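Local coordinates for protein DNA polymerase III subunit beta (Helicobacter pylori 26695, PDB 4S3I) that forms a dimeric ring-shaped sliding clamp that tethers DNA polymerases and other proteins to DNA and confers processivity on them, at residues I200-A205 against F235-I240; R154-I159 against N243-Q248; P125-E130 against I190-E195; P134-A139 against T183-I188. All coordinates share one frame; numbering follows the deposited sequence.

Contact 1 of 4, residues I200-A205 against F235-I240; sequences ILPKRA and FFTKLI
The ring of Phe235 receives CB of Ala205 at its edge, in the ring plane, with CZ the touching atom at 3.9 Å; Glu208, Ile209 and Leu212 of the same helix 203-212 also touch this aromatic side chain. Two residues on, Thr237 meets the same methyl, its OG1 lying 3.4 Å from Ala205 CB. That hydroxyl is turned onward along its own chain, to the next residue, and donates to Lys238 O at 2.8 Å, the donor tilted 24° from the carbonyl plane. Lys238 O is also approached by the proline ring, with Pro202 CD 3.3 Å from it. Pro202 and Ile240 slide past each other in opposite directions, CG against CG1. Leu201 and Leu239, both buried and both touching Ala226 of strand 225-229, cross obliquely and meet through their CD2 methyls at 3.5 Å. One direct hydrogen bond joins the backbones: Ile240 N donates a hydrogen bond to Ile200 O at 2.8 Å, with 166° at the hydrogen. Beside it a water accepts from Ile200 N and donates to Ile240 O, so both polar groups of each residue are engaged. The short strands 200-202 and 235-238 run at 102° to one another, which fits this single bond plus a water rather than continuous sheet pairing. Pro202 is the N-cap of helix 203-212, and the contact is thus a strand-to-helix corner packed against the end of a strand from a second sheet, as in the helix-and-sheet core of a DNA-clamp domain.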
# COMPACT_ATOMS: atom_id res chain seq x y z
N ILE A 200 -19.26 -10.18 -24.50
CA ILE A 200 -18.41 -10.58 -23.38
C ILE A 200 -17.22 -9.63 -23.27
O ILE A 200 -16.34 -9.63 -24.14
CB ILE A 200 -17.88 -12.03 -23.53
CG1 ILE A 200 -19.02 -13.03 -23.71
CG2 ILE A 200 -17.08 -12.42 -22.30
CD1 ILE A 200 -18.55 -14.42 -24.16
N LEU A 201 -17.20 -8.84 -22.20
CA LEU A 201 -16.13 -7.88 -21.95
C LEU A 201 -15.01 -8.52 -21.13
O LEU A 201 -15.28 -9.08 -20.06
CB LEU A 201 -16.63 -6.69 -21.14
CG LEU A 201 -17.72 -5.72 -21.55
CD1 LEU A 201 -17.30 -4.32 -21.16
CD2 LEU A 201 -18.01 -5.77 -23.01
N PRO A 202 -13.75 -8.41 -21.59
CA PRO A 202 -12.61 -8.92 -20.81
C PRO A 202 -12.52 -8.27 -19.44
O PRO A 202 -12.93 -7.11 -19.29
CB PRO A 202 -11.39 -8.50 -21.65
CG PRO A 202 -11.93 -8.32 -23.06
CD PRO A 202 -13.34 -7.81 -22.88
N LYS A 203 -11.98 -8.99 -18.46
CA LYS A 203 -11.84 -8.49 -17.09
C LYS A 203 -11.08 -7.17 -17.03
O LYS A 203 -11.47 -6.25 -16.31
CB LYS A 203 -11.17 -9.55 -16.21
CG LYS A 203 -10.90 -9.13 -14.75
CD LYS A 203 -12.13 -9.29 -13.84
CE LYS A 203 -11.76 -9.12 -12.35
NZ LYS A 203 -11.59 -10.41 -11.61
N ARG A 204 -10.00 -7.07 -17.81
CA ARG A 204 -9.20 -5.85 -17.80
C ARG A 204 -10.06 -4.65 -18.16
O ARG A 204 -10.00 -3.61 -17.50
CB ARG A 204 -8.03 -5.95 -18.78
CG ARG A 204 -7.17 -4.68 -18.80
CD ARG A 204 -6.31 -4.59 -20.04
NE ARG A 204 -5.55 -3.34 -20.09
CZ ARG A 204 -4.62 -3.07 -20.99
NH1 ARG A 204 -4.32 -3.97 -21.93
NH2 ARG A 204 -3.97 -1.91 -20.97
N ALA A 205 -10.86 -4.82 -19.21
CA ALA A 205 -11.77 -3.77 -19.65
C ALA A 205 -12.73 -3.42 -18.53
O ALA A 205 -13.00 -2.24 -18.25
CB ALA A 205 -12.54 -4.21 -20.90
N PHE A 235 -14.04 5.25 -24.57
CA PHE A 235 -13.31 4.04 -24.25
C PHE A 235 -13.76 2.95 -25.20
O PHE A 235 -14.95 2.90 -25.56
CB PHE A 235 -13.65 3.63 -22.81
CG PHE A 235 -13.21 2.23 -22.45
CD1 PHE A 235 -12.00 2.02 -21.81
CD2 PHE A 235 -14.03 1.13 -22.71
CE1 PHE A 235 -11.59 0.74 -21.45
CE2 PHE A 235 -13.64 -0.16 -22.35
CZ PHE A 235 -12.41 -0.35 -21.72
N PHE A 236 -12.84 2.09 -25.61
CA PHE A 236 -13.22 0.88 -26.32
C PHE A 236 -12.47 -0.35 -25.81
O PHE A 236 -11.37 -0.25 -25.26
CB PHE A 236 -13.03 1.02 -27.83
CG PHE A 236 -11.62 0.72 -28.29
CD1 PHE A 236 -11.25 -0.56 -28.67
CD2 PHE A 236 -10.68 1.74 -28.35
CE1 PHE A 236 -9.94 -0.84 -29.10
CE2 PHE A 236 -9.38 1.48 -28.79
CZ PHE A 236 -9.01 0.19 -29.15
N THR A 237 -13.08 -1.51 -26.02
CA THR A 237 -12.41 -2.78 -25.79
C THR A 237 -12.82 -3.78 -26.83
O THR A 237 -13.97 -3.78 -27.30
CB THR A 237 -12.70 -3.36 -24.38
OG1 THR A 237 -12.04 -4.64 -24.25
CG2 THR A 237 -14.20 -3.55 -24.17
N LYS A 238 -11.88 -4.62 -27.24
CA LYS A 238 -12.23 -5.75 -28.06
C LYS A 238 -13.06 -6.66 -27.16
O LYS A 238 -12.86 -6.67 -25.94
CB LYS A 238 -10.98 -6.47 -28.56
CG LYS A 238 -11.27 -7.51 -29.62
CD LYS A 238 -10.06 -8.42 -29.89
CE LYS A 238 -8.87 -7.67 -30.49
NZ LYS A 238 -7.80 -8.61 -30.95
N LEU A 239 -14.00 -7.38 -27.75
CA LEU A 239 -14.80 -8.34 -26.99
C LEU A 239 -14.14 -9.71 -27.04
O LEU A 239 -13.34 -10.00 -27.94
CB LEU A 239 -16.21 -8.45 -27.58
CG LEU A 239 -17.09 -7.20 -27.68
CD1 LEU A 239 -18.48 -7.53 -28.25
CD2 LEU A 239 -17.21 -6.52 -26.34
N ILE A 240 -14.49 -10.57 -26.08
CA ILE A 240 -14.10 -11.97 -26.16
C ILE A 240 -15.04 -12.73 -27.10
O ILE A 240 -16.26 -12.72 -26.91
CB ILE A 240 -14.12 -12.63 -24.79
CG1 ILE A 240 -13.17 -11.90 -23.84
CG2 ILE A 240 -13.75 -14.11 -24.91
CD1 ILE A 240 -13.14 -12.47 -22.43
O HOH W 1 -18.71 -11.59 -26.94

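Contact 2 of 4, residues R154-I159 against N243-Q248; sequences RELAGI and NYPDYQ
Glu155 and Tyr244 bring their CA atoms to 5.7 Å where a turn with helical torsions at 154-156 meets the irregular chain 243-248, and no direct hydrogen bond joins the two. The Tyr244 ring is met by the backbone of that turn at its edge and by a side chain over one face. Glu155 O sits at the edge, near the ring plane, 3.2 Å from CE2, while Leu156 CD2 lies over the face, 4.2 Å from CZ. The same methyl also reaches the proline ring, with Leu156 CD2 3.8 Å from Pro245 CG, the two side chains crossing at a slant. Glu155 CG, placed between its backbone N and carbonyl carbon (chi1 42°), rests 3.6 Å from Asn243 O. At the phenol end a water lies in the ring plane, 2.6 Å from Tyr244 OH. It is also 2.9 Å from Leu156 O and 2.7 Å from Gly158 O, and can link the hydroxyl to these carbonyls, though not every bond need be made at once. Thr175 of strand 169-175 touches both Leu156 and Tyr244. This is a surface contact in which the connection from strand 233-238 to strand 257-262 passes the turn leading into strand 158-164 of the central clamp domain.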
# COMPACT_ATOMS: atom_id res chain seq x y z
N ARG A 154 -11.51 -19.10 -22.33
CA ARG A 154 -11.63 -17.81 -23.00
C ARG A 154 -12.81 -16.97 -22.52
O ARG A 154 -12.63 -15.86 -22.02
CB ARG A 154 -11.73 -18.02 -24.52
CG ARG A 154 -11.26 -19.39 -25.01
CD ARG A 154 -9.73 -19.54 -24.98
NE ARG A 154 -9.12 -19.16 -26.25
CZ ARG A 154 -9.04 -19.96 -27.31
NH1 ARG A 154 -9.55 -21.18 -27.27
NH2 ARG A 154 -8.46 -19.53 -28.43
N GLU A 155 -14.02 -17.50 -22.69
CA GLU A 155 -15.25 -16.75 -22.45
C GLU A 155 -15.54 -16.47 -20.98
O GLU A 155 -16.27 -15.53 -20.66
CB GLU A 155 -16.44 -17.48 -23.09
CG GLU A 155 -16.43 -18.99 -22.90
CD GLU A 155 -15.47 -19.70 -23.84
OE1 GLU A 155 -14.32 -19.97 -23.43
OE2 GLU A 155 -15.86 -19.96 -25.00
N LEU A 156 -14.97 -17.28 -20.09
CA LEU A 156 -15.19 -17.11 -18.65
C LEU A 156 -14.23 -16.08 -18.10
O LEU A 156 -14.37 -15.64 -16.96
CB LEU A 156 -15.05 -18.44 -17.92
CG LEU A 156 -16.00 -19.55 -18.38
CD1 LEU A 156 -15.68 -20.86 -17.68
CD2 LEU A 156 -17.44 -19.15 -18.13
N ALA A 157 -13.26 -15.69 -18.91
CA ALA A 157 -12.30 -14.66 -18.52
C ALA A 157 -12.89 -13.26 -18.66
O ALA A 157 -12.18 -12.26 -18.56
CB ALA A 157 -11.01 -14.79 -19.34
N GLY A 158 -14.20 -13.18 -18.90
CA GLY A 158 -14.85 -11.90 -19.04
C GLY A 158 -16.21 -11.85 -18.38
O GLY A 158 -16.67 -12.85 -17.83
N ILE A 159 -16.85 -10.68 -18.43
CA ILE A 159 -18.19 -10.54 -17.90
C ILE A 159 -19.20 -10.55 -19.05
O ILE A 159 -18.99 -9.92 -20.10
CB ILE A 159 -18.32 -9.26 -17.05
CG1 ILE A 159 -19.69 -9.21 -16.34
CG2 ILE A 159 -18.08 -8.01 -17.89
CD1 ILE A 159 -19.67 -8.32 -15.13
N ASN A 243 -19.01 -18.38 -27.15
CA ASN A 243 -20.30 -18.50 -26.50
C ASN A 243 -20.16 -18.71 -25.00
O ASN A 243 -19.53 -19.66 -24.53
CB ASN A 243 -21.08 -19.65 -27.13
CG ASN A 243 -21.09 -19.58 -28.64
OD1 ASN A 243 -20.51 -20.43 -29.31
ND2 ASN A 243 -21.72 -18.54 -29.17
N TYR A 244 -20.73 -17.77 -24.25
CA TYR A 244 -20.79 -17.87 -22.81
C TYR A 244 -21.80 -18.97 -22.48
O TYR A 244 -22.86 -19.05 -23.11
CB TYR A 244 -21.24 -16.53 -22.23
CG TYR A 244 -20.81 -16.31 -20.82
CD1 TYR A 244 -21.63 -16.65 -19.76
CD2 TYR A 244 -19.57 -15.75 -20.53
CE1 TYR A 244 -21.24 -16.45 -18.46
CE2 TYR A 244 -19.17 -15.54 -19.24
CZ TYR A 244 -20.01 -15.89 -18.20
OH TYR A 244 -19.63 -15.69 -16.91
N PRO A 245 -21.48 -19.84 -21.51
CA PRO A 245 -22.41 -20.92 -21.15
C PRO A 245 -23.74 -20.35 -20.68
O PRO A 245 -23.74 -19.29 -20.03
CB PRO A 245 -21.70 -21.61 -19.97
CG PRO A 245 -20.76 -20.55 -19.41
CD PRO A 245 -20.30 -19.79 -20.62
N ASP A 246 -24.86 -21.00 -20.98
CA ASP A 246 -26.13 -20.49 -20.45
C ASP A 246 -26.22 -20.76 -18.95
O ASP A 246 -26.33 -21.91 -18.50
CB ASP A 246 -27.35 -21.04 -21.19
CG ASP A 246 -28.60 -20.20 -20.94
OD1 ASP A 246 -28.49 -19.14 -20.29
OD2 ASP A 246 -29.69 -20.60 -21.41
N TYR A 247 -26.17 -19.68 -18.18
CA TYR A 247 -26.20 -19.79 -16.73
C TYR A 247 -27.58 -20.23 -16.23
O TYR A 247 -27.70 -20.77 -15.13
CB TYR A 247 -25.80 -18.46 -16.09
CG TYR A 247 -26.89 -17.41 -16.04
CD1 TYR A 247 -27.11 -16.54 -17.10
CD2 TYR A 247 -27.69 -17.28 -14.90
CE1 TYR A 247 -28.10 -15.58 -17.04
CE2 TYR A 247 -28.68 -16.32 -14.84
CZ TYR A 247 -28.88 -15.47 -15.91
OH TYR A 247 -29.87 -14.52 -15.84
N GLN A 248 -28.61 -20.00 -17.03
CA GLN A 248 -29.97 -20.31 -16.62
C GLN A 248 -30.17 -21.81 -16.42
O GLN A 248 -30.93 -22.23 -15.54
CB GLN A 248 -30.97 -19.81 -17.66
CG GLN A 248 -32.19 -19.17 -17.04
CD GLN A 248 -31.89 -17.81 -16.46
OE1 GLN A 248 -31.12 -17.04 -17.03
NE2 GLN A 248 -32.49 -17.51 -15.31
O HOH W 2 -17.13 -15.03 -16.34

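Contact 3 of 4, residues P125-E130 against I190-E195; sequences PKVSIE and IHSTEE
Val127 chi1 of 60° puts CG1 between the backbone N and the carbonyl carbon and leaves CG2 anti to N; Ile190 CG2 is likewise anti to its own N, and the two CG2 methyls come within 4.0 Å of each other on one face of an antiparallel sheet. Strands 127-130 and 190-192 run at 161° with their axes 4.6 Å apart, and 190-192 is the outermost strand of that sheet within this chain. Ser128 and His191 form the antiparallel hydrogen-bonded pair: Ser128 N donates to His191 O at 2.7 Å, and His191 N returns the bond to Ser128 O at 3.0 Å. Val127 and Ser192 are the adjacent non-hydrogen-bonded pair, with their CA atoms drawn in to 4.1 Å. In that close approach Val127 CA makes a CA-H...O contact of 3.1 Å with His191 O. Ile129 and Ile190 lie side by side, pointing the same way, on the face shared with Val127; Phe163 of strand 158-164 touches all three, which marks this as the face turned to the domain interior. The other face carries Ser128 and His191, the imidazole offering its edge, in plane, to Ser128 O. Where the pairing runs out, Ser192 OG donates to Glu194 O on a lone pair in the carbonyl plane. On the far side, Lys126 and Val127 both face Ser221 of strand 217-221 in a classic beta bulge. Lys126 O, at the bulge, accepts Thr193 N at 2.8 Å, with 153° at the hydrogen, and has Thr193 OG1 as a second, weak donor at 3.4 Å.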
# COMPACT_ATOMS: atom_id res chain seq x y z
N PRO A 125 -22.84 0.50 -34.63
CA PRO A 125 -23.36 -0.27 -33.50
C PRO A 125 -24.50 -1.19 -33.92
O PRO A 125 -25.29 -0.81 -34.78
CB PRO A 125 -23.89 0.82 -32.55
CG PRO A 125 -23.33 2.14 -33.08
CD PRO A 125 -23.19 1.92 -34.56
N LYS A 126 -24.57 -2.38 -33.32
CA LYS A 126 -25.69 -3.29 -33.53
C LYS A 126 -26.59 -3.20 -32.31
O LYS A 126 -27.76 -3.53 -32.36
CB LYS A 126 -25.21 -4.73 -33.68
CG LYS A 126 -24.37 -4.99 -34.91
CD LYS A 126 -24.22 -6.48 -35.16
CE LYS A 126 -23.50 -6.75 -36.47
NZ LYS A 126 -23.82 -8.09 -37.01
N VAL A 127 -26.00 -2.76 -31.21
CA VAL A 127 -26.76 -2.59 -29.99
C VAL A 127 -26.25 -1.36 -29.26
O VAL A 127 -25.05 -1.07 -29.27
CB VAL A 127 -26.69 -3.84 -29.08
CG1 VAL A 127 -25.25 -4.13 -28.70
CG2 VAL A 127 -27.54 -3.66 -27.83
N SER A 128 -27.16 -0.62 -28.65
CA SER A 128 -26.76 0.54 -27.89
C SER A 128 -27.72 0.77 -26.74
O SER A 128 -28.92 0.52 -26.87
CB SER A 128 -26.71 1.78 -28.77
OG SER A 128 -28.00 2.32 -28.94
N ILE A 129 -27.17 1.24 -25.63
CA ILE A 129 -27.97 1.71 -24.51
C ILE A 129 -27.41 3.02 -23.96
O ILE A 129 -26.22 3.33 -24.12
CB ILE A 129 -28.04 0.67 -23.38
CG1 ILE A 129 -26.63 0.24 -22.96
CG2 ILE A 129 -28.86 -0.54 -23.80
CD1 ILE A 129 -26.63 -0.50 -21.62
N GLU A 130 -28.30 3.79 -23.34
CA GLU A 130 -27.93 5.00 -22.64
C GLU A 130 -28.09 4.65 -21.17
O GLU A 130 -29.13 4.13 -20.77
CB GLU A 130 -28.87 6.15 -23.02
CG GLU A 130 -28.18 7.36 -23.67
CD GLU A 130 -27.69 7.08 -25.09
OE1 GLU A 130 -27.83 5.94 -25.57
OE2 GLU A 130 -27.17 8.02 -25.74
N ILE A 190 -33.32 -0.65 -24.72
CA ILE A 190 -32.31 -1.29 -25.56
C ILE A 190 -32.59 -1.05 -27.03
O ILE A 190 -33.68 -1.37 -27.53
CB ILE A 190 -32.23 -2.80 -25.29
CG1 ILE A 190 -31.79 -3.06 -23.86
CG2 ILE A 190 -31.28 -3.49 -26.29
CD1 ILE A 190 -31.67 -4.55 -23.50
N HIS A 191 -31.62 -0.47 -27.73
CA HIS A 191 -31.72 -0.35 -29.18
C HIS A 191 -30.78 -1.38 -29.81
O HIS A 191 -29.58 -1.38 -29.53
CB HIS A 191 -31.37 1.06 -29.65
CG HIS A 191 -32.21 2.11 -29.00
ND1 HIS A 191 -33.39 2.58 -29.55
CD2 HIS A 191 -32.06 2.78 -27.82
CE1 HIS A 191 -33.92 3.49 -28.75
NE2 HIS A 191 -33.13 3.62 -27.70
N SER A 192 -31.34 -2.26 -30.63
CA SER A 192 -30.58 -3.38 -31.16
C SER A 192 -31.15 -3.80 -32.50
O SER A 192 -32.35 -3.71 -32.72
CB SER A 192 -30.61 -4.55 -30.17
OG SER A 192 -29.88 -5.65 -30.66
N THR A 193 -30.28 -4.26 -33.39
CA THR A 193 -30.72 -4.76 -34.69
C THR A 193 -31.21 -6.20 -34.57
O THR A 193 -32.02 -6.67 -35.38
CB THR A 193 -29.60 -4.63 -35.74
OG1 THR A 193 -28.43 -5.29 -35.25
CG2 THR A 193 -29.27 -3.16 -35.98
N GLU A 194 -30.72 -6.90 -33.55
CA GLU A 194 -31.11 -8.27 -33.27
C GLU A 194 -31.97 -8.34 -32.01
O GLU A 194 -31.85 -7.50 -31.12
CB GLU A 194 -29.87 -9.16 -33.09
CG GLU A 194 -29.50 -10.00 -34.30
CD GLU A 194 -28.74 -11.26 -33.93
OE1 GLU A 194 -27.84 -11.19 -33.05
OE2 GLU A 194 -29.04 -12.33 -34.50
N GLU A 195 -32.83 -9.36 -31.93
CA GLU A 195 -33.65 -9.57 -30.74
C GLU A 195 -32.80 -9.89 -29.52
O GLU A 195 -33.05 -9.38 -28.42
CB GLU A 195 -34.65 -10.71 -30.97
CG GLU A 195 -36.03 -10.28 -31.45
CD GLU A 195 -37.10 -11.31 -31.14
OE1 GLU A 195 -36.75 -12.39 -30.61
OE2 GLU A 195 -38.29 -11.05 -31.42

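Contact 4 of 4, residues P134-A139 against T183-I188; sequences PFLVDA and TQLEKI
Ala139 N donates to Phe135 O at 3.0 Å, a regular helical bond between two residues one turn apart, both pointing toward 183-188; across the contact itself there is no hydrogen bond, and the meeting is apolar. Phe135 holds CG between its backbone N and carbonyl carbon (chi1 57°), and the ring reaches two partners. It meets Ile188 tip to tip, CZ lying 3.7 Å from Ile188 CD1, and it crosses Leu185 at a slant, CD2 lying 3.8 Å from Leu185 CD1. Both methyls come to the ring obliquely. Leu136 CD1 adds a looser touch, 4.3 Å from the same Leu185 methyl. One helical turn beyond Phe135, Ala139 CB packs on Thr183 CG2 at 3.8 Å; the threonine hydroxyl is turned elsewhere and bonds Lys366 O. Helix and strand 183-185 run nearly antiparallel, at 172°, and their axes stay 10.3 Å apart, a spacing bridged by side chains alone. The helix thus lies against the Thr183 and Leu185 face of strand 179-185 and its sheet neighbour 169-175, whose Val172 touches both residues and whose Leu170 meets Leu136. Phe217 of strand 217-221 packs against Leu136 and Val137, and Ile129 of strand 127-131 meets Ile188.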
# COMPACT_ATOMS: atom_id res chain seq x y z
N PRO A 134 -26.46 4.51 -11.83
CA PRO A 134 -25.24 3.73 -11.57
C PRO A 134 -25.41 2.22 -11.71
O PRO A 134 -24.46 1.49 -11.43
CB PRO A 134 -24.91 4.07 -10.10
CG PRO A 134 -25.68 5.32 -9.80
CD PRO A 134 -26.92 5.24 -10.63
N PHE A 135 -26.58 1.75 -12.12
CA PHE A 135 -26.84 0.30 -12.06
C PHE A 135 -25.84 -0.61 -12.80
O PHE A 135 -25.50 -1.69 -12.32
CB PHE A 135 -28.29 -0.03 -12.49
CG PHE A 135 -28.64 0.46 -13.86
CD1 PHE A 135 -29.36 1.63 -14.02
CD2 PHE A 135 -28.25 -0.25 -14.99
CE1 PHE A 135 -29.70 2.09 -15.28
CE2 PHE A 135 -28.58 0.21 -16.26
CZ PHE A 135 -29.30 1.38 -16.40
N LEU A 136 -25.37 -0.19 -13.98
CA LEU A 136 -24.47 -1.05 -14.74
C LEU A 136 -23.10 -1.18 -14.07
O LEU A 136 -22.59 -2.29 -13.92
CB LEU A 136 -24.34 -0.58 -16.19
CG LEU A 136 -23.51 -1.47 -17.12
CD1 LEU A 136 -24.08 -2.88 -17.18
CD2 LEU A 136 -23.45 -0.86 -18.53
N VAL A 137 -22.50 -0.07 -13.65
CA VAL A 137 -21.19 -0.19 -13.01
C VAL A 137 -21.31 -0.82 -11.62
O VAL A 137 -20.36 -1.39 -11.10
CB VAL A 137 -20.40 1.14 -12.95
CG1 VAL A 137 -20.40 1.83 -14.32
CG2 VAL A 137 -20.97 2.07 -11.87
N ASP A 138 -22.49 -0.69 -11.02
CA ASP A 138 -22.76 -1.35 -9.75
C ASP A 138 -22.72 -2.86 -9.97
O ASP A 138 -22.09 -3.59 -9.22
CB ASP A 138 -24.13 -0.91 -9.21
CG ASP A 138 -24.38 -1.40 -7.79
OD1 ASP A 138 -23.48 -1.26 -6.94
OD2 ASP A 138 -25.48 -1.94 -7.52
N ALA A 139 -23.40 -3.32 -11.02
CA ALA A 139 -23.36 -4.73 -11.39
C ALA A 139 -21.93 -5.18 -11.68
O ALA A 139 -21.51 -6.24 -11.24
CB ALA A 139 -24.28 -4.98 -12.61
N THR A 183 -27.14 -10.75 -12.40
CA THR A 183 -28.20 -9.81 -12.11
C THR A 183 -28.99 -9.60 -13.37
O THR A 183 -28.47 -9.77 -14.49
CB THR A 183 -27.68 -8.47 -11.57
OG1 THR A 183 -28.78 -7.66 -11.13
CG2 THR A 183 -26.89 -7.72 -12.65
N GLN A 184 -30.25 -9.26 -13.20
CA GLN A 184 -31.08 -8.95 -14.34
C GLN A 184 -31.54 -7.51 -14.19
O GLN A 184 -32.17 -7.15 -13.19
CB GLN A 184 -32.26 -9.93 -14.42
CG GLN A 184 -32.89 -10.03 -15.81
CD GLN A 184 -33.57 -11.37 -16.06
OE1 GLN A 184 -32.91 -12.35 -16.40
NE2 GLN A 184 -34.88 -11.41 -15.88
N LEU A 185 -31.18 -6.67 -15.16
CA LEU A 185 -31.56 -5.26 -15.12
C LEU A 185 -32.75 -5.03 -16.05
O LEU A 185 -32.63 -5.15 -17.27
CB LEU A 185 -30.38 -4.39 -15.55
CG LEU A 185 -29.09 -4.67 -14.78
CD1 LEU A 185 -27.89 -4.05 -15.49
CD2 LEU A 185 -29.21 -4.12 -13.38
N GLU A 186 -33.89 -4.71 -15.47
CA GLU A 186 -35.10 -4.56 -16.26
C GLU A 186 -35.38 -3.11 -16.60
O GLU A 186 -34.75 -2.20 -16.04
CB GLU A 186 -36.29 -5.21 -15.55
CG GLU A 186 -36.12 -6.71 -15.37
CD GLU A 186 -37.43 -7.41 -15.04
OE1 GLU A 186 -37.63 -8.55 -15.52
OE2 GLU A 186 -38.25 -6.82 -14.32
N LYS A 187 -36.33 -2.91 -17.51
CA LYS A 187 -36.74 -1.57 -17.95
C LYS A 187 -35.55 -0.76 -18.45
O LYS A 187 -35.36 0.41 -18.08
CB LYS A 187 -37.51 -0.86 -16.84
CG LYS A 187 -38.53 -1.78 -16.17
CD LYS A 187 -39.68 -1.04 -15.52
CE LYS A 187 -40.77 -2.02 -15.07
NZ LYS A 187 -41.95 -1.36 -14.44
N ILE A 188 -34.74 -1.41 -19.28
CA ILE A 188 -33.61 -0.77 -19.92
C ILE A 188 -34.01 -0.53 -21.37
O ILE A 188 -34.38 -1.48 -22.07
CB ILE A 188 -32.39 -1.70 -19.90
CG1 ILE A 188 -32.14 -2.17 -18.47
CG2 ILE A 188 -31.16 -0.99 -20.47
CD1 ILE A 188 -31.89 -1.03 -17.50

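In the fold
Contacts 1, 2 and 4 lie within the central clamp domain, and contact 3 pairs strand 127-131 with 190-192, the outermost strand of its sheet within this chain. Along the chain contact 4 is nested inside the loop closed by contact 3, contact 1 inside that closed by contact 2, and contacts 2 and 3 cross. Centres lie about 13 Å (contacts 1 and 2) to about 20 Å (contacts 2 and 3) apart. Contacts 1 and 2 join directly through neighbouring strands 196-202 and 158-164, where Leu201 O and Ile159 N probably bond; contacts 3 and 4 touch through Ile129 and Ile188. Together they tie two sheets and two helices into one unit of the clamp.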